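Local coordinates for protein rhizavidin (Rhizobium etli, PDB 3EW1) that binds biotin with high affinity as a secreted, dimeric member of the avidin family, at residues G39-R44 against V70-S75; T83-Y88 against D119-V124. One frame throughout, in Å; residues are numbered along the deposited sequence.

Contact 1: residues G39-R44 against V70-S75; sequences GQYVNR and VGWNNS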
ATOM      1  N   GLY B  39       2.752  -7.407   7.203  1.00 17.93           N
ATOM      2  CA  GLY B  39       2.100  -7.554   8.475  1.00 17.99           C
ATOM      3  C   GLY B  39       0.723  -8.097   8.369  1.00 17.97           C
ATOM      4  O   GLY B  39       0.358  -8.646   7.338  1.00 17.64           O
ATOM      5  N   GLN B  40      -0.055  -7.905   9.415  1.00 17.33           N
ATOM      6  CA  GLN B  40      -1.387  -8.468   9.535  1.00 18.21           C
ATOM      7  C   GLN B  40      -2.256  -7.452  10.201  1.00 18.68           C
ATOM      8  O   GLN B  40      -1.826  -6.820  11.150  1.00 18.45           O
ATOM      9  CB  GLN B  40      -1.379  -9.778  10.339  1.00 19.27           C
ATOM     10  CG  GLN B  40      -0.621 -10.919   9.675  1.00 18.36           C
ATOM     11  CD  GLN B  40      -1.324 -11.478   8.451  1.00 21.04           C
ATOM     12  OE1 GLN B  40      -2.531 -11.619   8.450  1.00 22.46           O
ATOM     13  NE2 GLN B  40      -0.544 -11.877   7.437  1.00 22.71           N
ATOM     14  N   TYR B  41      -3.455  -7.256   9.702  1.00 18.11           N
ATOM     15  CA  TYR B  41      -4.344  -6.260  10.244  1.00 18.84           C
ATOM     16  C   TYR B  41      -5.602  -6.954  10.774  1.00 18.86           C
ATOM     17  O   TYR B  41      -6.154  -7.873  10.128  1.00 18.52           O
ATOM     18  CB  TYR B  41      -4.694  -5.274   9.122  1.00 19.04           C
ATOM     19  CG  TYR B  41      -5.458  -4.042   9.555  1.00 17.85           C
ATOM     20  CD1 TYR B  41      -6.826  -4.087   9.805  1.00 15.64           C
ATOM     21  CD2 TYR B  41      -4.798  -2.808   9.681  1.00 19.35           C
ATOM     22  CE1 TYR B  41      -7.523  -2.908  10.214  1.00 18.90           C
ATOM     23  CE2 TYR B  41      -5.473  -1.664  10.036  1.00 19.83           C
ATOM     24  CZ  TYR B  41      -6.826  -1.722  10.305  1.00 20.48           C
ATOM     25  OH  TYR B  41      -7.473  -0.569  10.676  1.00 21.61           O
ATOM     26  N   VAL B  42      -6.062  -6.526  11.947  1.00 18.14           N
ATOM     27  CA  VAL B  42      -7.299  -7.064  12.538  1.00 18.94           C
ATOM     28  C   VAL B  42      -8.260  -5.898  12.733  1.00 19.38           C
ATOM     29  O   VAL B  42      -8.005  -4.969  13.522  1.00 20.54           O
ATOM     30  CB  VAL B  42      -7.118  -7.855  13.884  1.00 19.20           C
ATOM     31  CG1 VAL B  42      -8.463  -8.436  14.318  1.00 22.06           C
ATOM     32  CG2 VAL B  42      -6.124  -8.995  13.715  1.00 20.65           C
ATOM     33  N   ASN B  43      -9.346  -5.924  11.982  1.00 20.56           N
ATOM     34  CA  ASN B  43     -10.351  -4.904  12.003  1.00 20.26           C
ATOM     35  C   ASN B  43     -11.312  -5.141  13.166  1.00 22.38           C
ATOM     36  O   ASN B  43     -11.759  -6.266  13.386  1.00 20.59           O
ATOM     37  CB  ASN B  43     -11.095  -4.916  10.668  1.00 19.73           C
ATOM     38  CG  ASN B  43     -12.283  -4.023  10.661  1.00 20.81           C
ATOM     39  OD1 ASN B  43     -12.217  -2.858  11.107  1.00 22.87           O
ATOM     40  ND2 ASN B  43     -13.399  -4.529  10.132  1.00 23.25           N
ATOM     41  N   ARG B  44     -11.593  -4.068  13.906  1.00 22.58           N
ATOM     42  CA  ARG B  44     -12.568  -4.073  14.986  1.00 24.64           C
ATOM     43  C   ARG B  44     -13.480  -2.843  14.922  1.00 25.55           C
ATOM     44  O   ARG B  44     -14.127  -2.509  15.916  1.00 25.27           O
ATOM     45  CB  ARG B  44     -11.856  -4.145  16.339  1.00 25.22           C
ATOM     46  CG  ARG B  44     -11.083  -5.411  16.535  1.00 23.69           C
ATOM     47  CD  ARG B  44     -10.561  -5.525  17.931  1.00 26.09           C
ATOM     48  NE  ARG B  44      -9.735  -6.715  18.038  1.00 26.63           N
ATOM     49  CZ  ARG B  44      -8.446  -6.753  17.708  1.00 26.19           C
ATOM     50  NH1 ARG B  44      -7.859  -5.655  17.266  1.00 26.52           N
ATOM     51  NH2 ARG B  44      -7.755  -7.885  17.829  1.00 26.98           N
ATOM     52  N   VAL B  70      -4.428  -3.167   2.450  1.00 17.15           N
ATOM     53  CA  VAL B  70      -5.078  -4.390   2.922  1.00 17.28           C
ATOM     54  C   VAL B  70      -6.199  -4.688   1.934  1.00 17.72           C
ATOM     55  O   VAL B  70      -6.986  -3.807   1.616  1.00 17.27           O
ATOM     56  CB  VAL B  70      -5.650  -4.218   4.378  1.00 17.51           C
ATOM     57  CG1 VAL B  70      -6.503  -5.383   4.799  1.00 18.16           C
ATOM     58  CG2 VAL B  70      -4.503  -3.996   5.415  1.00 17.95           C
ATOM     59  N   GLY B  71      -6.218  -5.916   1.396  1.00 18.67           N
ATOM     60  CA  GLY B  71      -7.389  -6.438   0.659  1.00 18.03           C
ATOM     61  C   GLY B  71      -8.263  -7.207   1.651  1.00 19.38           C
ATOM     62  O   GLY B  71      -7.738  -7.888   2.550  1.00 19.26           O
ATOM     63  N   TRP B  72      -9.589  -7.099   1.518  1.00 18.51           N
ATOM     64  CA  TRP B  72     -10.488  -7.643   2.540  1.00 18.51           C
ATOM     65  C   TRP B  72     -10.995  -9.091   2.294  1.00 18.97           C
ATOM     66  O   TRP B  72     -12.163  -9.396   2.506  1.00 18.72           O
ATOM     67  CB  TRP B  72     -11.623  -6.656   2.822  1.00 18.98           C
ATOM     68  CG  TRP B  72     -11.067  -5.377   3.482  1.00 17.71           C
ATOM     69  CD1 TRP B  72     -10.933  -4.150   2.885  1.00 16.69           C
ATOM     70  CD2 TRP B  72     -10.486  -5.264   4.793  1.00 17.53           C
ATOM     71  NE1 TRP B  72     -10.347  -3.255   3.789  1.00 18.37           N
ATOM     72  CE2 TRP B  72     -10.076  -3.922   4.958  1.00 16.91           C
ATOM     73  CE3 TRP B  72     -10.324  -6.150   5.847  1.00 20.03           C
ATOM     74  CZ2 TRP B  72      -9.486  -3.451   6.158  1.00 19.30           C
ATOM     75  CZ3 TRP B  72      -9.742  -5.693   7.039  1.00 20.51           C
ATOM     76  CH2 TRP B  72      -9.302  -4.360   7.165  1.00 18.89           C
ATOM     77  N   ASN B  73     -10.075  -9.970   1.914  1.00 19.50           N
ATOM     78  CA  ASN B  73     -10.321 -11.403   1.834  1.00 19.76           C
ATOM     79  C   ASN B  73      -9.118 -12.151   2.363  1.00 20.68           C
ATOM     80  O   ASN B  73      -8.035 -12.019   1.819  1.00 22.84           O
ATOM     81  CB  ASN B  73     -10.619 -11.862   0.385  1.00 20.83           C
ATOM     82  CG  ASN B  73     -11.113 -13.324   0.321  1.00 21.54           C
ATOM     83  OD1 ASN B  73     -11.357 -13.981   1.332  1.00 22.97           O
ATOM     84  ND2 ASN B  73     -11.295 -13.816  -0.891  1.00 27.37           N
ATOM     85  N   ASN B  74      -9.321 -12.924   3.427  1.00 19.79           N
ATOM     86  CA  ASN B  74      -8.298 -13.797   4.000  1.00 19.93           C
ATOM     87  C   ASN B  74      -8.700 -15.310   3.969  1.00 20.15           C
ATOM     88  O   ASN B  74      -8.002 -16.134   4.554  1.00 20.06           O
ATOM     89  CB  ASN B  74      -7.983 -13.322   5.433  1.00 19.81           C
ATOM     90  CG  ASN B  74      -9.198 -13.373   6.328  1.00 19.08           C
ATOM     91  OD1 ASN B  74     -10.295 -13.804   5.900  1.00 21.25           O
ATOM     92  ND2 ASN B  74      -9.032 -12.938   7.572  1.00 19.83           N
ATOM     93  N   SER B  75      -9.815 -15.640   3.297  1.00 21.52           N
ATOM     94  CA  SER B  75     -10.457 -17.000   3.240  1.00 21.44           C
ATOM     95  C   SER B  75     -11.295 -17.354   4.471  1.00 22.09           C
ATOM     96  O   SER B  75     -11.933 -18.390   4.551  1.00 23.16           O
ATOM     97  CB  SER B  75      -9.483 -18.160   2.893  1.00 22.12           C
ATOM     98  OG  SER B  75      -8.697 -18.518   4.036  1.00 23.63           O
TER
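Trp72, whose indole reaches across to Tyr41 and Asn43, is fixed at its polar end by a hydrogen bond from its NE1 to Thr83 OG1. With NE1 held there, the benzo end of the indole lies against the segment 39-44, where the contact is wholly apolar. Trp72 CH2 comes obliquely to the Tyr41 ring, 3.6 Å from Tyr41 CD1, with Tyr41 CE1 lying in the indole plane at its edge. The two ring planes stand at 83° and meet obliquely. Beside them, the methylene CB of Asn43 rests 4.0 Å from Trp72 CZ3, while the amide beyond is engaged by Thr48 OG1 and the backbone N of Ala45. Val70 uses both branches: its CG2 meets Tyr41 CB at 3.9 Å, and its CG1 lies over one face of the indole, toward the rim. CG anti to the backbone N (chi1 -171°) puts the Tyr41 ring on the side of its carbonyl carbon, where CD1 and CE1 reach Trp72 CH2. Tyr41 and Asn43 both bind biotin, so the contact probably forms part of the pocket wall. In the barrel, strand 54-62 runs between strands 36-42 and 65-71, Trp72 packs on Cys79 and Ser81 of strand 78-92, and Asn62 of the second subunit packs against Trp72.

Contact 2: residues T83-Y88 against D119-V124; sequences TGWTGY and DTFQYV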
ATOM      1  N   THR B  83      -8.371  -1.330   1.229  1.00 16.46           N
ATOM      2  CA  THR B  83      -8.092  -0.052   1.873  1.00 16.45           C
ATOM      3  C   THR B  83      -6.623   0.260   1.726  1.00 17.32           C
ATOM      4  O   THR B  83      -5.747  -0.631   1.823  1.00 17.22           O
ATOM      5  CB  THR B  83      -8.440  -0.161   3.337  1.00 15.77           C
ATOM      6  OG1 THR B  83      -9.826  -0.423   3.521  1.00 17.92           O
ATOM      7  CG2 THR B  83      -8.144   1.125   4.056  1.00 14.76           C
ATOM      8  N   GLY B  84      -6.353   1.544   1.517  1.00 16.97           N
ATOM      9  CA  GLY B  84      -5.000   2.021   1.389  1.00 17.20           C
ATOM     10  C   GLY B  84      -4.849   3.114   2.421  1.00 17.03           C
ATOM     11  O   GLY B  84      -5.662   4.033   2.432  1.00 18.70           O
ATOM     12  N   TRP B  85      -3.800   3.051   3.236  1.00 17.50           N
ATOM     13  CA  TRP B  85      -3.475   4.116   4.182  1.00 17.86           C
ATOM     14  C   TRP B  85      -2.184   4.783   3.764  1.00 17.55           C
ATOM     15  O   TRP B  85      -1.229   4.129   3.308  1.00 18.62           O
ATOM     16  CB  TRP B  85      -3.268   3.566   5.586  1.00 18.01           C
ATOM     17  CG  TRP B  85      -4.412   2.919   6.320  1.00 17.28           C
ATOM     18  CD1 TRP B  85      -5.095   3.457   7.395  1.00 17.06           C
ATOM     19  CD2 TRP B  85      -4.904   1.590   6.167  1.00 18.28           C
ATOM     20  NE1 TRP B  85      -5.992   2.545   7.892  1.00 18.80           N
ATOM     21  CE2 TRP B  85      -5.928   1.406   7.128  1.00 18.99           C
ATOM     22  CE3 TRP B  85      -4.597   0.544   5.283  1.00 18.09           C
ATOM     23  CZ2 TRP B  85      -6.631   0.212   7.265  1.00 18.85           C
ATOM     24  CZ3 TRP B  85      -5.321  -0.636   5.404  1.00 18.25           C
ATOM     25  CH2 TRP B  85      -6.313  -0.801   6.398  1.00 18.72           C
ATOM     26  N   THR B  86      -2.126   6.092   3.975  1.00 18.32           N
ATOM     27  CA  THR B  86      -0.901   6.854   3.704  1.00 18.05           C
ATOM     28  C   THR B  86      -0.735   7.827   4.866  1.00 18.23           C
ATOM     29  O   THR B  86      -1.721   8.407   5.284  1.00 19.40           O
ATOM     30  CB  THR B  86      -1.043   7.608   2.342  1.00 17.88           C
ATOM     31  OG1 THR B  86      -1.598   6.728   1.343  1.00 20.49           O
ATOM     32  CG2 THR B  86       0.305   8.122   1.876  1.00 19.52           C
ATOM     33  N   GLY B  87       0.488   8.010   5.377  1.00 17.41           N
ATOM     34  CA  GLY B  87       0.706   8.966   6.469  1.00 18.73           C
ATOM     35  C   GLY B  87       2.144   8.918   6.925  1.00 20.23           C
ATOM     36  O   GLY B  87       3.070   8.669   6.142  1.00 18.73           O
ATOM     37  N   TYR B  88       2.336   9.228   8.202  1.00 20.33           N
ATOM     38  CA  TYR B  88       3.687   9.377   8.739  1.00 21.63           C
ATOM     39  C   TYR B  88       3.727   9.041  10.221  1.00 20.87           C
ATOM     40  O   TYR B  88       2.707   9.081  10.888  1.00 19.99           O
ATOM     41  CB  TYR B  88       4.145  10.823   8.531  1.00 23.29           C
ATOM     42  CG  TYR B  88       3.160  11.858   9.095  1.00 25.22           C
ATOM     43  CD1 TYR B  88       2.099  12.358   8.322  1.00 26.71           C
ATOM     44  CD2 TYR B  88       3.268  12.310  10.429  1.00 25.69           C
ATOM     45  CE1 TYR B  88       1.185  13.290   8.869  1.00 28.29           C
ATOM     46  CE2 TYR B  88       2.373  13.222  10.968  1.00 26.76           C
ATOM     47  CZ  TYR B  88       1.354  13.718  10.193  1.00 27.64           C
ATOM     48  OH  TYR B  88       0.498  14.633  10.742  1.00 29.21           O
ATOM     49  N   ASP B 119      -7.202   7.562  10.221  1.00 23.03           N
ATOM     50  CA  ASP B 119      -6.906   6.688  11.359  1.00 21.85           C
ATOM     51  C   ASP B 119      -5.585   7.148  11.940  1.00 22.05           C
ATOM     52  O   ASP B 119      -4.678   7.490  11.192  1.00 20.67           O
ATOM     53  CB  ASP B 119      -6.667   5.241  10.924  1.00 21.57           C
ATOM     54  CG  ASP B 119      -7.920   4.460  10.700  1.00 22.71           C
ATOM     55  OD1 ASP B 119      -9.038   4.940  10.954  1.00 24.86           O
ATOM     56  OD2 ASP B 119      -7.777   3.312  10.232  1.00 21.36           O
ATOM     57  N   THR B 120      -5.475   7.109  13.268  1.00 20.97           N
ATOM     58  CA  THR B 120      -4.204   7.306  13.950  1.00 22.14           C
ATOM     59  C   THR B 120      -3.929   6.089  14.813  1.00 21.40           C
ATOM     60  O   THR B 120      -4.749   5.742  15.674  1.00 22.42           O
ATOM     61  CB  THR B 120      -4.233   8.591  14.830  1.00 22.56           C
ATOM     62  OG1 THR B 120      -4.387   9.714  13.967  1.00 24.83           O
ATOM     63  CG2 THR B 120      -2.921   8.761  15.666  1.00 23.31           C
ATOM     64  N   PHE B 121      -2.758   5.483  14.601  1.00 18.94           N
ATOM     65  CA  PHE B 121      -2.333   4.264  15.267  1.00 19.25           C
ATOM     66  C   PHE B 121      -1.350   4.591  16.382  1.00 20.25           C
ATOM     67  O   PHE B 121      -0.373   5.262  16.108  1.00 21.67           O
ATOM     68  CB  PHE B 121      -1.634   3.343  14.233  1.00 20.29           C
ATOM     69  CG  PHE B 121      -2.559   2.793  13.187  1.00 19.58           C
ATOM     70  CD1 PHE B 121      -2.844   3.517  12.011  1.00 15.94           C
ATOM     71  CD2 PHE B 121      -3.200   1.600  13.390  1.00 17.10           C
ATOM     72  CE1 PHE B 121      -3.718   3.000  11.014  1.00 17.60           C
ATOM     73  CE2 PHE B 121      -4.075   1.078  12.375  1.00 16.17           C
ATOM     74  CZ  PHE B 121      -4.335   1.818  11.241  1.00 18.13           C
ATOM     75  N   GLN B 122      -1.580   4.049  17.585  1.00 20.48           N
ATOM     76  CA  GLN B 122      -0.624   4.175  18.687  1.00 20.98           C
ATOM     77  C   GLN B 122       0.227   2.922  18.807  1.00 20.14           C
ATOM     78  O   GLN B 122      -0.292   1.792  18.671  1.00 19.19           O
ATOM     79  CB  GLN B 122      -1.371   4.350  20.022  1.00 21.19           C
ATOM     80  CG  GLN B 122      -2.293   5.521  20.029  1.00 25.18           C
ATOM     81  CD  GLN B 122      -1.605   6.850  19.792  1.00 28.51           C
ATOM     82  OE1 GLN B 122      -0.515   7.110  20.306  1.00 32.00           O
ATOM     83  NE2 GLN B 122      -2.245   7.705  19.015  1.00 31.89           N
ATOM     84  N   TYR B 123       1.517   3.100  19.083  1.00 20.98           N
ATOM     85  CA  TYR B 123       2.411   1.994  19.315  1.00 20.70           C
ATOM     86  C   TYR B 123       1.949   1.232  20.549  1.00 21.75           C
ATOM     87  O   TYR B 123       1.568   1.853  21.563  1.00 21.86           O
ATOM     88  CB  TYR B 123       3.856   2.501  19.483  1.00 21.67           C
ATOM     89  CG  TYR B 123       4.806   1.438  19.923  1.00 22.60           C
ATOM     90  CD1 TYR B 123       5.151   1.298  21.274  1.00 22.02           C
ATOM     91  CD2 TYR B 123       5.335   0.527  19.004  1.00 21.11           C
ATOM     92  CE1 TYR B 123       6.015   0.315  21.690  1.00 22.58           C
ATOM     93  CE2 TYR B 123       6.200  -0.481  19.404  1.00 20.62           C
ATOM     94  CZ  TYR B 123       6.533  -0.595  20.758  1.00 20.29           C
ATOM     95  OH  TYR B 123       7.419  -1.604  21.169  1.00 22.20           O
ATOM     96  N   VAL B 124       1.995  -0.100  20.461  1.00 21.41           N
ATOM     97  CA  VAL B 124       1.631  -1.006  21.549  1.00 22.74           C
ATOM     98  C   VAL B 124       2.860  -1.820  21.975  1.00 23.53           C
ATOM     99  O   VAL B 124       3.387  -2.593  21.192  1.00 23.31           O
ATOM    100  CB  VAL B 124       0.482  -1.948  21.067  1.00 23.52           C
ATOM    101  CG1 VAL B 124       0.201  -3.057  22.068  1.00 25.89           C
ATOM    102  CG2 VAL B 124      -0.758  -1.138  20.767  1.00 23.87           C
TER
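This is a buried contact between side chains that project into the interior of the eight-stranded antiparallel barrel of the avidin fold, where an indole meets a carboxylate and a phenyl ring. Strands 78-92 and 111-124 are not neighbours, since strand 95-108 lies between them, so Trp85, Asp119 and Phe121 meet through their side chains, with Trp85 and Asp119 at the closest backbone approach. Trp85 donates from NE1 to Asp119 OD2 at 3.0 Å, and the N-H...O angle of 170° makes the bond nearly straight. The oxygen lies in the indole plane but is itself approached from above the carboxylate plane, the two flat groups being turned 41° apart. Asp119, a biotin-binding residue, has further donors: Gln22 NE2 holds OD1, and Asn21 ND2, also of the biotin site, reaches OD2 in a weak bond. So many N-H groups would probably favour the ionised carboxylate in this buried setting. Phe121 makes an offset edge-to-face pair with the five-membered ring of the indole, the edge of the phenyl directed toward the indole face, with centroids 5.5 Å apart. A phenylalanine in place of Trp85 would probably leave Asp119 OD2 without its straight indole donor and open a gap beside Phe121. In Trp85, CG lies beside the backbone N, and chi1 and chi2 (-108°) together bring the NE1 edge to the segment 119-124. Phe68 stacks on the indole and Thr83 CG2 lies over one of its faces, near the rim. At the phenyl edge, Phe121 CZ comes within 3.8 Å of Trp85 NE1, the same nitrogen that binds the carboxylate.

Contacts 1 and 2 belong to one closed barrel, their centres 14 Å apart, and follow one another along the chain: contact 1 is complete before contact 2 begins. They adjoin through the successive, neighbouring strands 65-71 and 78-92, where Val70 O lies 2.9 Å from Thr83 N, a probable backbone hydrogen bond. Inside the barrel, Trp85 of contact 2 bridges to contact 1: its CZ3 packs against Val70 CG2 and its CZ2 against Tyr41 CE2, both at 3.5 Å. The biotin-binding residues Tyr41 and Asn43 of contact 1 and Asp119 of contact 2 are thus joined by one continuous interior packing. Both contacts also touch the second subunit of the dimer.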